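Local coordinates for protein putative phosphohydrolase (Shewanella amazonensis, PDB 3M1T) that is of unproven function but carries an all-helical HDOD domain, related to the HD phosphodiesterases, and is probably involved in signal transduction, at residues A22-V27 with T84-S89; A114-E119 with Q223-W228; L195-Q200 with K206-Y211. All coordinates share one frame; numbering follows the deposited sequence. Where two conformers were deposited one is given.

In the fold
Three local contacts tie together an all-helical chain, and each borders helix 128-137: Ile87 of contact 1 and Leu195 of contact 3 both touch Thr133, while Ala114 of contact 2 touches Phe132. Contacts 1 and 2 lie on opposite sides of the chain's centre, their centres 23 Å apart, although nearest atoms come within about 5 Å. Contacts 2 and 3 are 18 Å apart between centres. In sequence, contact 3 falls between the two segments of contact 2, joining helix 193-200 to the loop that leads into helix 213-227. Contacts 1 and 2 are buried, contact 3 is at the surface, and none can be tied to a known active site.

Contact 1. Residues A22-V27 with T84-S89; sequences AELLDV and TLVIAS
Leu24 and Val86 meet at an interface between helix 19-29 and helix 79-94, two helices of the HDOD bundle, and the meeting is purely apolar. The evidence lies in which branches touch. CG1 of Val86 faces the fork of the Leu24 isobutyl group: it is 3.7 Å from CD2 of Leu24 and 3.9 Å from the branch carbon CG of Leu24, with CD1 only slightly farther. Leu24 reaches this position because its CG lies opposite the backbone N (chi1 177°), which extends the fork toward the other helix. On Val86 it is CG1, not CG2, that makes the contact.

The second pair meets differently. Leu25 starts off along the flank of its helix, with CG turned to the backbone N side (chi1 -77°), yet its end swings nearer, and CD2 comes within 4.1 Å of both CG1 and CA of Ile87. The side chains of Leu25 and Ile87 cross at about a right angle, a single methyl resting against the root of the isoleucine. Leu42 of helix 35-43 touches both Leu24 and Val86, so a third helix closes over the first pair.

Behind this apolar face, Ser89 OG turns back within its own helix to donate to Leu85 O at 2.8 Å, approaching from the face of the carbonyl plane opposite to that used by Ser89 N.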
loop_
_atom_site.group_PDB
_atom_site.type_symbol
_atom_site.label_atom_id
_atom_site.label_comp_id
_atom_site.label_asym_id
_atom_site.label_seq_id
_atom_site.Cartn_x
_atom_site.Cartn_y
_atom_site.Cartn_z
ATOM N N ALA A 22 5.914 14.966 -8.036
ATOM C CA ALA A 22 6.538 14.061 -8.972
ATOM C C ALA A 22 8.069 14.155 -8.871
ATOM O O ALA A 22 8.783 13.140 -8.859
ATOM C CB ALA A 22 6.027 14.345 -10.442
ATOM N N GLU A 23 8.559 15.395 -8.743
ATOM C CA GLU A 23 10.028 15.572 -8.684
ATOM C C GLU A 23 10.546 15.014 -7.375
ATOM O O GLU A 23 11.589 14.375 -7.318
ATOM C CB GLU A 23 10.426 17.007 -8.812
ATOM C CG GLU A 23 10.166 17.581 -10.200
ATOM C CD GLU A 23 10.348 19.054 -10.310
ATOM O OE1 GLU A 23 10.484 19.740 -9.251
ATOM O OE2 GLU A 23 10.278 19.595 -11.464
ATOM N N LEU A 24 9.798 15.261 -6.291
ATOM C CA LEU A 24 10.178 14.676 -4.983
ATOM C C LEU A 24 10.236 13.146 -5.004
ATOM O O LEU A 24 11.150 12.535 -4.457
ATOM C CB LEU A 24 9.239 15.162 -3.871
ATOM C CG LEU A 24 9.479 14.567 -2.475
ATOM C CD1 LEU A 24 10.836 15.018 -1.910
ATOM C CD2 LEU A 24 8.343 14.985 -1.532
ATOM N N LEU A 25 9.222 12.524 -5.593
ATOM C CA LEU A 25 9.181 11.060 -5.695
ATOM C C LEU A 25 10.352 10.555 -6.547
ATOM O O LEU A 25 10.979 9.547 -6.197
ATOM C CB LEU A 25 7.850 10.608 -6.279
ATOM C CG LEU A 25 6.619 10.613 -5.369
ATOM C CD1 LEU A 25 5.383 10.132 -6.142
ATOM C CD2 LEU A 25 6.838 9.699 -4.169
ATOM N N ASP A 26 10.719 11.331 -7.574
ATOM C CA ASP A 26 11.869 10.993 -8.448
ATOM C C ASP A 26 13.091 10.935 -7.562
ATOM O O ASP A 26 13.835 9.961 -7.541
ATOM C CB ASP A 26 11.903 12.034 -9.569
ATOM C CG ASP A 26 12.886 11.736 -10.720
ATOM O OD1 ASP A 26 13.810 10.991 -10.501
ATOM O OD2 ASP A 26 12.592 12.286 -11.796
ATOM N N VAL A 27 13.307 11.974 -6.775
ATOM C CA VAL A 27 14.440 12.015 -5.889
ATOM C C VAL A 27 14.455 10.887 -4.864
ATOM O O VAL A 27 15.467 10.197 -4.693
ATOM C CB VAL A 27 14.496 13.425 -5.144
ATOM C CG1 VAL A 27 15.611 13.436 -4.126
ATOM C CG2 VAL A 27 14.732 14.584 -6.144
ATOM N N THR A 84 10.895 6.021 2.709
ATOM C CA THR A 84 9.672 5.317 2.730
ATOM C C THR A 84 8.523 6.184 3.270
ATOM O O THR A 84 7.445 6.178 2.720
ATOM C CB THR A 84 9.902 4.046 3.484
ATOM O OG1 THR A 84 11.050 3.384 2.888
ATOM C CG2 THR A 84 8.658 3.187 3.414
ATOM N N LEU A 85 8.785 6.939 4.334
ATOM C CA LEU A 85 7.817 7.840 4.934
ATOM C C LEU A 85 7.491 9.031 4.049
ATOM O O LEU A 85 6.347 9.510 4.045
ATOM C CB LEU A 85 8.273 8.292 6.341
ATOM C CG LEU A 85 8.361 7.189 7.373
ATOM C CD1 LEU A 85 8.766 7.835 8.673
ATOM C CD2 LEU A 85 7.041 6.371 7.518
ATOM N N VAL A 86 8.480 9.489 3.284
ATOM C CA VAL A 86 8.242 10.560 2.284
ATOM C C VAL A 86 7.297 10.048 1.225
ATOM O O VAL A 86 6.356 10.704 0.868
ATOM C CB VAL A 86 9.559 11.099 1.661
ATOM C CG1 VAL A 86 9.240 12.074 0.537
ATOM C CG2 VAL A 86 10.421 11.738 2.750
ATOM N N ILE A 87 7.546 8.828 0.719
ATOM C CA ILE A 87 6.681 8.252 -0.294
ATOM C C ILE A 87 5.281 8.170 0.243
ATOM O O ILE A 87 4.329 8.558 -0.413
ATOM C CB ILE A 87 7.194 6.875 -0.730
ATOM C CG1 ILE A 87 8.496 7.040 -1.501
ATOM C CG2 ILE A 87 6.101 6.138 -1.591
ATOM C CD1 ILE A 87 9.296 5.730 -1.655
ATOM N N ALA A 88 5.125 7.574 1.435
ATOM C CA ALA A 88 3.806 7.488 2.052
ATOM C C ALA A 88 3.094 8.815 2.179
ATOM O O ALA A 88 1.904 8.951 1.804
ATOM C CB ALA A 88 3.896 6.769 3.476
ATOM N N SER A 89 3.836 9.831 2.633
ATOM C CA SER A 89 3.246 11.154 2.882
ATOM C C SER A 89 2.844 11.812 1.564
ATOM O O SER A 89 1.793 12.437 1.455
ATOM C CB SER A 89 4.225 12.030 3.633
ATOM O OG SER A 89 4.490 11.443 4.881
#

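Contact 2. Residues A114-E119 with Q223-W228; sequences AIICQE and QIAADW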
loop_
_atom_site.group_PDB
_atom_site.type_symbol
_atom_site.label_atom_id
_atom_site.label_comp_id
_atom_site.label_asym_id
_atom_site.label_seq_id
_atom_site.Cartn_x
_atom_site.Cartn_y
_atom_site.Cartn_z
ATOM N N ALA A 114 0.832 -2.519 5.147
ATOM C CA ALA A 114 2.224 -2.178 4.867
ATOM C C ALA A 114 3.190 -2.658 5.913
ATOM O O ALA A 114 4.258 -3.202 5.614
ATOM C CB ALA A 114 2.358 -0.635 4.640
ATOM N N ILE A 115 2.817 -2.483 7.187
ATOM C CA ILE A 115 3.672 -2.946 8.288
ATOM C C ILE A 115 3.854 -4.464 8.283
ATOM O O ILE A 115 4.977 -5.007 8.482
ATOM C CB ILE A 115 3.099 -2.440 9.661
ATOM C CG1 ILE A 115 3.279 -0.927 9.792
ATOM C CG2 ILE A 115 3.710 -3.251 10.839
ATOM C CD1 ILE A 115 2.432 -0.357 10.960
ATOM N N ILE A 116 2.752 -5.157 8.041
ATOM C CA ILE A 116 2.772 -6.607 7.930
ATOM C C ILE A 116 3.649 -7.047 6.760
ATOM O O ILE A 116 4.538 -7.885 6.906
ATOM C CB ILE A 116 1.355 -7.228 7.827
ATOM C CG1 ILE A 116 0.524 -6.960 9.089
ATOM C CG2 ILE A 116 1.449 -8.774 7.556
ATOM C CD1 ILE A 116 -0.980 -7.105 8.842
ATOM N N CYS A 117 3.468 -6.419 5.587
ATOM C CA CYS A 117 4.296 -6.781 4.442
ATOM C C CYS A 117 5.815 -6.614 4.719
ATOM O O CYS A 117 6.641 -7.406 4.310
ATOM C CB CYS A 117 3.936 -5.891 3.250
ATOM S SG CYS A 117 2.388 -6.287 2.448
ATOM N N GLN A 118 6.175 -5.521 5.365
ATOM C CA GLN A 118 7.554 -5.258 5.711
ATOM C C GLN A 118 8.184 -6.390 6.535
ATOM O O GLN A 118 9.348 -6.753 6.331
ATOM C CB GLN A 118 7.625 -3.930 6.472
ATOM C CG GLN A 118 9.005 -3.361 6.609
ATOM C CD GLN A 118 8.993 -1.951 7.189
ATOM O OE1 GLN A 118 8.443 -1.717 8.270
ATOM N NE2 GLN A 118 9.607 -1.002 6.465
ATOM N N GLU A 119 7.419 -6.914 7.494
ATOM C CA GLU A 119 7.844 -8.032 8.317
ATOM C C GLU A 119 7.975 -9.308 7.475
ATOM O O GLU A 119 8.924 -10.066 7.622
ATOM C CB GLU A 119 6.823 -8.279 9.429
ATOM C CG GLU A 119 7.143 -9.475 10.318
ATOM C CD GLU A 119 8.496 -9.399 11.023
ATOM O OE1 GLU A 119 8.970 -8.262 11.312
ATOM O OE2 GLU A 119 9.039 -10.482 11.338
ATOM N N GLN A 223 -5.202 -10.467 4.249
ATOM C CA GLN A 223 -6.013 -11.459 4.968
ATOM C C GLN A 223 -5.761 -11.358 6.455
ATOM O O GLN A 223 -6.720 -11.405 7.251
ATOM C CB GLN A 223 -5.764 -12.851 4.411
ATOM C CG GLN A 223 -6.806 -13.890 4.990
ATOM C CD GLN A 223 -6.912 -15.193 4.257
ATOM O OE1 GLN A 223 -6.394 -15.359 3.155
ATOM N NE2 GLN A 223 -7.582 -16.200 4.906
ATOM N N ILE A 224 -4.516 -11.141 6.854
ATOM C CA ILE A 224 -4.157 -11.011 8.262
ATOM C C ILE A 224 -4.836 -9.784 8.839
ATOM O O ILE A 224 -5.461 -9.820 9.910
ATOM C CB ILE A 224 -2.622 -10.902 8.434
ATOM C CG1 ILE A 224 -1.910 -12.236 8.050
ATOM C CG2 ILE A 224 -2.263 -10.435 9.822
ATOM C CD1 ILE A 224 -0.376 -12.139 8.054
ATOM N N ALA A 225 -4.753 -8.678 8.085
ATOM C CA ALA A 225 -5.333 -7.423 8.558
ATOM C C ALA A 225 -6.844 -7.553 8.654
ATOM O O ALA A 225 -7.432 -7.048 9.601
ATOM C CB ALA A 225 -4.952 -6.245 7.639
ATOM N N ALA A 226 -7.458 -8.168 7.648
ATOM C CA ALA A 226 -8.923 -8.243 7.561
ATOM C C ALA A 226 -9.529 -9.106 8.648
ATOM O O ALA A 226 -10.595 -8.809 9.235
ATOM C CB ALA A 226 -9.359 -8.758 6.233
ATOM N N ASP A 227 -8.889 -10.229 8.904
ATOM C CA ASP A 227 -9.527 -11.260 9.718
ATOM C C ASP A 227 -8.927 -11.383 11.101
ATOM O O ASP A 227 -9.379 -12.245 11.881
ATOM C CB ASP A 227 -9.476 -12.599 8.985
ATOM C CG ASP A 227 -10.406 -12.654 7.791
ATOM O OD1 ASP A 227 -11.298 -11.779 7.669
ATOM O OD2 ASP A 227 -10.275 -13.566 6.975
ATOM N N TRP A 228 -7.975 -10.544 11.461
ATOM C CA TRP A 228 -7.276 -10.654 12.742
ATOM C C TRP A 228 -8.250 -10.810 13.919
ATOM O O TRP A 228 -8.060 -11.654 14.807
ATOM C CB TRP A 228 -6.434 -9.414 12.983
ATOM C CG TRP A 228 -5.636 -9.412 14.234
ATOM C CD1 TRP A 228 -6.024 -8.885 15.466
ATOM C CD2 TRP A 228 -4.321 -9.937 14.427
ATOM N NE1 TRP A 228 -5.028 -9.071 16.392
ATOM C CE2 TRP A 228 -3.976 -9.718 15.787
ATOM C CE3 TRP A 228 -3.409 -10.601 13.598
ATOM C CZ2 TRP A 228 -2.759 -10.119 16.317
ATOM C CZ3 TRP A 228 -2.198 -10.999 14.138
ATOM C CH2 TRP A 228 -1.869 -10.723 15.461
#
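Ile116 presents its CD1 methyl to the one flat group that takes part across this contact, the peptide joining Ile224 to Ala225. CD1 of Ile116 stands 4.2 Å from N of Ala225, and the vector between them runs close to the peptide normal, so the methyl covers one face of the plane and does not approach an edge. The indole of Trp228, in the same segment as that peptide, stacks with the ring of His264 and touches Leu260.

The same methyl carries the rest of the contact on that side. It lies 3.7 Å from CG2 of Ile224 and 4.2 Å from CB of Ala225, filling the step between two successive side chains of helix 213-227. Ile116 can do this because CG1 sits on the backbone N side (chi1 -63°) and the chain then extends (chi2 160°), carrying CD1 out to the facing helix. Its other branch is also used: CG2 of Ile116 is 3.9 Å from CD1 of Ile224. Each isoleucine thus offers its long branch to the short branch of the other, a reciprocal pairing of two side chains that share the same rotamer.

Leu260 of helix 256-263 touches both isoleucines, so a third helix covers the pair, while Ala221, one turn before Ala225, also meets Ile116. With no hydrogen bond between the segments, this is interdigitated aliphatic packing between helix 103-124 and helix 213-227, part of the hydrophobic interior of the helical bundle.

Contact 3. Residues L195-Q200 with K206-Y211; sequences LVKGIQ and KSAEPY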
loop_
_atom_site.group_PDB
_atom_site.type_symbol
_atom_site.label_atom_id
_atom_site.label_comp_id
_atom_site.label_asym_id
_atom_site.label_seq_id
_atom_site.Cartn_x
_atom_site.Cartn_y
_atom_site.Cartn_z
ATOM N N LEU A 195 6.816 -3.267 -8.008
ATOM C CA LEU A 195 5.715 -2.745 -7.233
ATOM C C LEU A 195 4.415 -2.907 -7.990
ATOM O O LEU A 195 3.370 -3.311 -7.455
ATOM C CB LEU A 195 5.984 -1.295 -6.824
ATOM C CG LEU A 195 7.035 -1.149 -5.722
ATOM C CD1 LEU A 195 7.379 0.320 -5.517
ATOM C CD2 LEU A 195 6.542 -1.699 -4.389
ATOM N N VAL A 196 4.412 -2.461 -9.256
ATOM C CA VAL A 196 3.226 -2.537 -10.118
ATOM C C VAL A 196 2.680 -3.983 -10.174
ATOM O O VAL A 196 1.477 -4.187 -9.976
ATOM C CB VAL A 196 3.539 -1.993 -11.535
ATOM C CG1 VAL A 196 2.331 -2.240 -12.495
ATOM C CG2 VAL A 196 3.936 -0.500 -11.400
ATOM N N LYS A 197 3.562 -4.934 -10.396
ATOM C CA LYS A 197 3.133 -6.347 -10.531
ATOM C C LYS A 197 2.612 -6.868 -9.184
ATOM O O LYS A 197 1.618 -7.629 -9.161
ATOM C CB LYS A 197 4.263 -7.168 -11.027
ATOM C CG LYS A 197 3.856 -8.639 -11.238
ATOM C CD LYS A 197 5.088 -9.463 -11.602
ATOM C CE LYS A 197 4.702 -10.892 -11.959
ATOM N NZ LYS A 197 5.931 -11.650 -12.273
ATOM N N GLY A 198 3.199 -6.407 -8.088
ATOM C CA GLY A 198 2.695 -6.813 -6.728
ATOM C C GLY A 198 1.272 -6.376 -6.538
ATOM O O GLY A 198 0.410 -7.172 -6.170
ATOM N N ILE A 199 0.995 -5.104 -6.847
ATOM C CA ILE A 199 -0.345 -4.552 -6.757
ATOM C C ILE A 199 -1.314 -5.325 -7.664
ATOM O O ILE A 199 -2.416 -5.691 -7.256
ATOM C CB ILE A 199 -0.363 -3.026 -7.092
ATOM C CG1 ILE A 199 0.565 -2.299 -6.120
ATOM C CG2 ILE A 199 -1.797 -2.491 -7.033
ATOM C CD1 ILE A 199 0.950 -0.885 -6.645
ATOM N N GLN A 200 -0.915 -5.531 -8.919
ATOM C CA GLN A 200 -1.730 -6.168 -9.931
ATOM C C GLN A 200 -2.239 -7.556 -9.501
ATOM O O GLN A 200 -3.407 -7.862 -9.705
ATOM C CB GLN A 200 -0.925 -6.290 -11.221
ATOM C CG GLN A 200 -1.666 -6.980 -12.313
ATOM C CD GLN A 200 -0.811 -7.344 -13.504
ATOM O OE1 GLN A 200 0.445 -7.168 -13.521
ATOM N NE2 GLN A 200 -1.472 -7.870 -14.524
ATOM N N LYS A 206 -1.060 -16.725 -6.945
ATOM C CA LYS A 206 -0.579 -17.928 -7.554
ATOM C C LYS A 206 -0.769 -17.960 -9.082
ATOM O O LYS A 206 -0.205 -18.843 -9.716
ATOM C CB LYS A 206 -1.211 -19.174 -6.864
ATOM C CG LYS A 206 -0.803 -19.269 -5.416
ATOM C CD LYS A 206 -1.232 -20.612 -4.697
ATOM C CE LYS A 206 -2.697 -20.631 -4.490
ATOM N NZ LYS A 206 -3.026 -21.512 -3.307
ATOM N N SER A 207 -1.530 -17.025 -9.653
ATOM C CA SER A 207 -1.709 -16.965 -11.115
ATOM C C SER A 207 -0.658 -16.145 -11.866
ATOM O O SER A 207 -0.713 -16.052 -13.105
ATOM C CB SER A 207 -3.062 -16.379 -11.437
ATOM O OG SER A 207 -3.035 -14.988 -11.191
ATOM N N ALA A 208 0.256 -15.495 -11.135
ATOM C CA ALA A 208 1.347 -14.756 -11.749
ATOM C C ALA A 208 2.443 -15.664 -12.274
ATOM O O ALA A 208 2.858 -16.607 -11.592
ATOM C CB ALA A 208 1.951 -13.791 -10.734
ATOM N N GLU A 209 2.929 -15.403 -13.484
ATOM C CA GLU A 209 4.004 -16.183 -14.075
ATOM C C GLU A 209 5.054 -15.266 -14.638
ATOM O O GLU A 209 4.768 -14.505 -15.583
ATOM C CB GLU A 209 3.480 -17.062 -15.217
ATOM C CG GLU A 209 4.537 -17.896 -15.845
ATOM C CD GLU A 209 5.204 -18.837 -14.827
ATOM O OE1 GLU A 209 4.438 -19.502 -14.078
ATOM O OE2 GLU A 209 6.435 -18.871 -14.755
ATOM N N PRO A 210 6.263 -15.246 -14.072
ATOM C CA PRO A 210 6.646 -15.936 -12.823
ATOM C C PRO A 210 5.947 -15.342 -11.618
ATOM O O PRO A 210 5.350 -14.261 -11.683
ATOM C CB PRO A 210 8.140 -15.647 -12.736
ATOM C CG PRO A 210 8.344 -14.401 -13.479
ATOM C CD PRO A 210 7.350 -14.369 -14.552
ATOM N N TYR A 211 6.031 -16.080 -10.505
ATOM C CA TYR A 211 5.438 -15.618 -9.271
ATOM C C TYR A 211 5.997 -14.316 -8.776
ATOM O O TYR A 211 7.203 -14.067 -8.853
ATOM C CB TYR A 211 5.718 -16.695 -8.216
ATOM C CG TYR A 211 4.989 -16.467 -6.903
ATOM C CD1 TYR A 211 3.626 -16.751 -6.778
ATOM C CD2 TYR A 211 5.672 -16.023 -5.781
ATOM C CE1 TYR A 211 2.956 -16.556 -5.527
ATOM C CE2 TYR A 211 5.015 -15.858 -4.582
ATOM C CZ TYR A 211 3.683 -16.085 -4.470
ATOM O OH TYR A 211 3.085 -15.888 -3.232
HETATM O O HOH W 1 7.966 -11.596 -10.185
#
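Lys197, in helix 193-200, faces a returning loop of extended residues with a cis peptide bond before Pro210, and the backbones come nearest where CA of Lys197 lies 8.7 Å from CA of Ala208. The lysine spans that gap alone. Its CG lies opposite the backbone N (chi1 -178°) and the rest of the chain is fully extended, which delivers NZ to the far side.

There NZ of Lys197 donates to O of Pro210 at 2.7 Å. The bond is short but not linear at the acceptor: the C=O...N angle is 138°, and the nitrogen stands above the carbonyl plane by 36°, away from either lone-pair direction. CE of Lys197 follows it in, 3.4 Å from the same Pro210 oxygen. NZ of Lys197 also sits over one face of the Pro210 ring, toward its CG-CD side, 3.8 Å from CD of Pro210. The same CE of Lys197 also meets the CB methyl of Ala208 at 4.2 Å, and Phe201 touches Ala208 as well.

One lysine side chain thus ties the connection between helix 193-200 and helix 213-227 back to the helix it has just left, within the helical fold of the HDOD protein. A bridging water adds a second, indirect link. It accepts from NZ of Lys197 at 2.9 Å and donates to O of Tyr211 at 2.9 Å, so the ammonium is held by one backbone carbonyl directly and by the next through solvent. The phenol of Tyr211 is engaged elsewhere, its OH bonded to O of Ala247.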